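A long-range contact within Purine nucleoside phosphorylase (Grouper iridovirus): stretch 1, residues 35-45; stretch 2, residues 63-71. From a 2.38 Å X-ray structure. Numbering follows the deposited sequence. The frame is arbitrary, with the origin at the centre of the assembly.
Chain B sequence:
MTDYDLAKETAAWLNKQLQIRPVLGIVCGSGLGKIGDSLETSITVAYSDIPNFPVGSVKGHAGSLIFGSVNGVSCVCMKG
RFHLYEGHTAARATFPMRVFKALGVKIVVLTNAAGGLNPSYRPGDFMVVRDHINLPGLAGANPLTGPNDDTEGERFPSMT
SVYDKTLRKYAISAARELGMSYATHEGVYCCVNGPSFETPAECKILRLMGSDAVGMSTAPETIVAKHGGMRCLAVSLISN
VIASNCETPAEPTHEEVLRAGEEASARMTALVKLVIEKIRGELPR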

# COMPACT_ATOMS: atom_id res chain seq x y z
N ILE B 35 -23.49 18.36 14.17
CA ILE B 35 -24.54 17.77 13.36
C ILE B 35 -25.46 16.90 14.21
O ILE B 35 -26.66 16.80 13.96
CB ILE B 35 -23.95 16.87 12.24
CG1 ILE B 35 -23.05 17.67 11.32
CG2 ILE B 35 -25.07 16.24 11.44
CD1 ILE B 35 -22.55 16.86 10.12
N GLY B 36 -24.87 16.25 15.22
CA GLY B 36 -25.61 15.36 16.09
C GLY B 36 -26.67 15.98 16.96
O GLY B 36 -27.67 15.33 17.29
N ASP B 37 -26.47 17.24 17.35
CA ASP B 37 -27.44 17.93 18.19
C ASP B 37 -28.76 18.05 17.44
O ASP B 37 -29.79 18.34 18.03
CB ASP B 37 -26.95 19.34 18.52
CG ASP B 37 -25.54 19.36 19.10
OD1 ASP B 37 -25.15 18.37 19.77
OD2 ASP B 37 -24.85 20.38 18.88
N SER B 38 -28.72 17.81 16.14
CA SER B 38 -29.92 17.89 15.33
C SER B 38 -30.91 16.75 15.56
O SER B 38 -32.05 16.82 15.10
CB SER B 38 -29.54 17.92 13.86
OG SER B 38 -28.89 19.13 13.56
N LEU B 39 -30.49 15.70 16.25
CA LEU B 39 -31.41 14.59 16.51
C LEU B 39 -32.31 14.88 17.69
O LEU B 39 -31.85 15.28 18.76
CB LEU B 39 -30.65 13.29 16.75
CG LEU B 39 -30.20 12.58 15.47
CD1 LEU B 39 -29.15 13.42 14.76
CD2 LEU B 39 -29.65 11.22 15.81
N GLU B 40 -33.60 14.66 17.49
CA GLU B 40 -34.62 14.90 18.51
C GLU B 40 -34.97 13.65 19.29
O GLU B 40 -34.92 12.54 18.74
CB GLU B 40 -35.88 15.45 17.85
CG GLU B 40 -35.76 16.90 17.38
CD GLU B 40 -36.94 17.33 16.53
OE1 GLU B 40 -36.98 16.99 15.32
OE2 GLU B 40 -37.84 18.01 17.07
N THR B 41 -35.35 13.82 20.55
CA THR B 41 -35.73 12.71 21.42
C THR B 41 -34.61 11.69 21.35
O THR B 41 -34.83 10.49 21.10
CB THR B 41 -37.04 12.06 20.92
OG1 THR B 41 -37.91 13.09 20.41
CG2 THR B 41 -37.74 11.29 22.05
N SER B 42 -33.40 12.17 21.59
CA SER B 42 -32.23 11.34 21.46
C SER B 42 -31.70 10.58 22.65
O SER B 42 -31.72 11.05 23.79
CB SER B 42 -31.10 12.19 20.87
OG SER B 42 -30.89 13.35 21.65
N ILE B 43 -31.22 9.38 22.36
CA ILE B 43 -30.61 8.51 23.33
C ILE B 43 -29.13 8.55 22.92
O ILE B 43 -28.81 8.51 21.73
CB ILE B 43 -31.14 7.08 23.21
CG1 ILE B 43 -32.64 7.08 23.52
CG2 ILE B 43 -30.40 6.15 24.16
CD1 ILE B 43 -32.96 7.71 24.86
N THR B 44 -28.24 8.66 23.90
CA THR B 44 -26.83 8.71 23.59
C THR B 44 -26.05 7.57 24.23
O THR B 44 -26.22 7.29 25.42
CB THR B 44 -26.23 10.05 24.04
OG1 THR B 44 -26.87 11.11 23.31
CG2 THR B 44 -24.72 10.08 23.79
N VAL B 45 -25.21 6.92 23.44
CA VAL B 45 -24.41 5.82 23.93
C VAL B 45 -22.94 6.05 23.59
O VAL B 45 -22.57 6.05 22.42
CB VAL B 45 -24.88 4.49 23.32
CG1 VAL B 45 -24.24 3.34 24.04
CG2 VAL B 45 -26.41 4.40 23.40
N GLY B 63 -15.83 9.55 21.69
CA GLY B 63 -16.90 9.34 20.73
C GLY B 63 -18.23 8.80 21.23
O GLY B 63 -18.32 8.04 22.18
N SER B 64 -19.30 9.19 20.56
CA SER B 64 -20.62 8.72 20.96
C SER B 64 -21.53 8.48 19.78
O SER B 64 -21.41 9.10 18.73
CB SER B 64 -21.28 9.69 21.93
OG SER B 64 -21.13 11.03 21.50
N LEU B 65 -22.46 7.56 19.99
CA LEU B 65 -23.44 7.18 18.99
C LEU B 65 -24.77 7.78 19.46
O LEU B 65 -25.16 7.59 20.61
CB LEU B 65 -23.52 5.65 18.94
CG LEU B 65 -24.00 4.91 17.70
CD1 LEU B 65 -23.22 5.41 16.50
CD2 LEU B 65 -23.79 3.40 17.89
N ILE B 66 -25.44 8.52 18.59
CA ILE B 66 -26.69 9.18 18.95
C ILE B 66 -27.87 8.65 18.17
O ILE B 66 -27.82 8.56 16.94
CB ILE B 66 -26.58 10.72 18.72
CG1 ILE B 66 -25.39 11.27 19.49
CG2 ILE B 66 -27.83 11.42 19.20
CD1 ILE B 66 -25.33 12.79 19.49
N PHE B 67 -28.94 8.28 18.87
CA PHE B 67 -30.14 7.79 18.19
C PHE B 67 -31.25 8.79 18.39
O PHE B 67 -31.51 9.22 19.52
CB PHE B 67 -30.62 6.45 18.75
CG PHE B 67 -29.63 5.37 18.62
CD1 PHE B 67 -28.58 5.26 19.53
CD2 PHE B 67 -29.71 4.46 17.57
CE1 PHE B 67 -27.64 4.27 19.39
CE2 PHE B 67 -28.76 3.46 17.42
CZ PHE B 67 -27.72 3.36 18.33
N GLY B 68 -31.90 9.16 17.29
CA GLY B 68 -32.96 10.14 17.38
C GLY B 68 -33.52 10.44 16.01
O GLY B 68 -33.11 9.85 15.01
N SER B 69 -34.47 11.36 15.95
CA SER B 69 -35.10 11.69 14.68
C SER B 69 -34.75 13.08 14.18
O SER B 69 -34.41 13.98 14.94
CB SER B 69 -36.61 11.61 14.80
OG SER B 69 -37.09 12.79 15.43
N VAL B 70 -34.86 13.22 12.87
CA VAL B 70 -34.62 14.48 12.19
C VAL B 70 -35.64 14.50 11.07
O VAL B 70 -35.74 13.55 10.30
CB VAL B 70 -33.21 14.57 11.55
CG1 VAL B 70 -33.07 15.89 10.80
CG2 VAL B 70 -32.12 14.45 12.62
N ASN B 71 -36.40 15.59 10.99
CA ASN B 71 -37.42 15.73 9.96
C ASN B 71 -38.28 14.46 9.80
O ASN B 71 -38.64 14.07 8.69
CB ASN B 71 -36.78 16.13 8.62
CG ASN B 71 -36.08 17.50 8.70
OD1 ASN B 71 -36.57 18.43 9.34
ND2 ASN B 71 -34.94 17.63 8.02
O HOH W 1 -38.11 14.73 13.41

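Six backbone hydrogen bonds join the two stretches, in three reciprocal pairs. Glu 40 N donates to Ser 69 O at 2.8 Å, and Ser 69 N donates to Glu 40 O at 3.1 Å. Ile 43 N donates to Phe 67 O at 2.9 Å, and Phe 67 N returns a bond to Ile 43 O, also 2.9 Å. Val 45 N to Leu 65 O and Leu 65 N to Val 45 O are both 2.9 Å. Most of these bonds are close to linear, as expected for antiparallel strands, and the strand directions differ by 170°.

The ladder is not regular. Between Glu 40 and Ile 43 the register shifts by one residue, forming a beta bulge. Two residues, Thr 41 and Ser 42, lie opposite the single Gly 68. Thr 41 has positive phi and psi, and the chain turns a corner there. Gly 68 suits the tight spot at the bulge. A CB on Gly 68 would lie 2.8 Å from Glu 40 O and 2.9 Å from Leu 39 CB, both clashes. Its extended phi/psi of 178/-177 is also easiest for glycine.

CA-H...O contacts support the ladder. Ser 42 CA lies 3.0 Å from Phe 67 O, and Leu 39 CA lies 3.4 Å from Ser 69 O.

One water links side chains at the Glu 40 and Ser 69 pair. It donates to Glu 40 OE1 at 3.2 Å and hydrogen-bonds Ser 69 OG at 3.0 Å. The exposed glutamate can keep its carboxylate in solvent here while its backbone pairs with the strand.

The apolar packing centres on Ile 66, which has the largest area covered by the other stretch. Leu 39 CD2 approaches Ile 66 CG2 at 3.9 Å, and Leu 39 CD1 meets Val 70 CG2 at 3.8 Å. Leu 39, Ile 66 and Val 70 are all buried, which suits their branched hydrocarbon side chains. Ser 42 CB adds a contact to Ile 66 CG2 at 3.8 Å. Gly 36 lies near the end of Ile 66, with Gly 36 O 4.1 Å from Ile 66 CD1. A CB at Gly 36 would be tight, 3.2 Å from Ile 66 CD1.

Ile 43, Val 45, Leu 65 and Phe 67 direct their side chains to one face of the sheet. Val 45 CG2 lies 4.2 Å from Phe 67 CE1, and both residues are buried. Thr 44 and Ile 66 occupy the other face. Thr 44 is exposed, and Thr 44 CG2 packs 3.9 Å from Ser 64 CB. Together the stretches bury 704 Å².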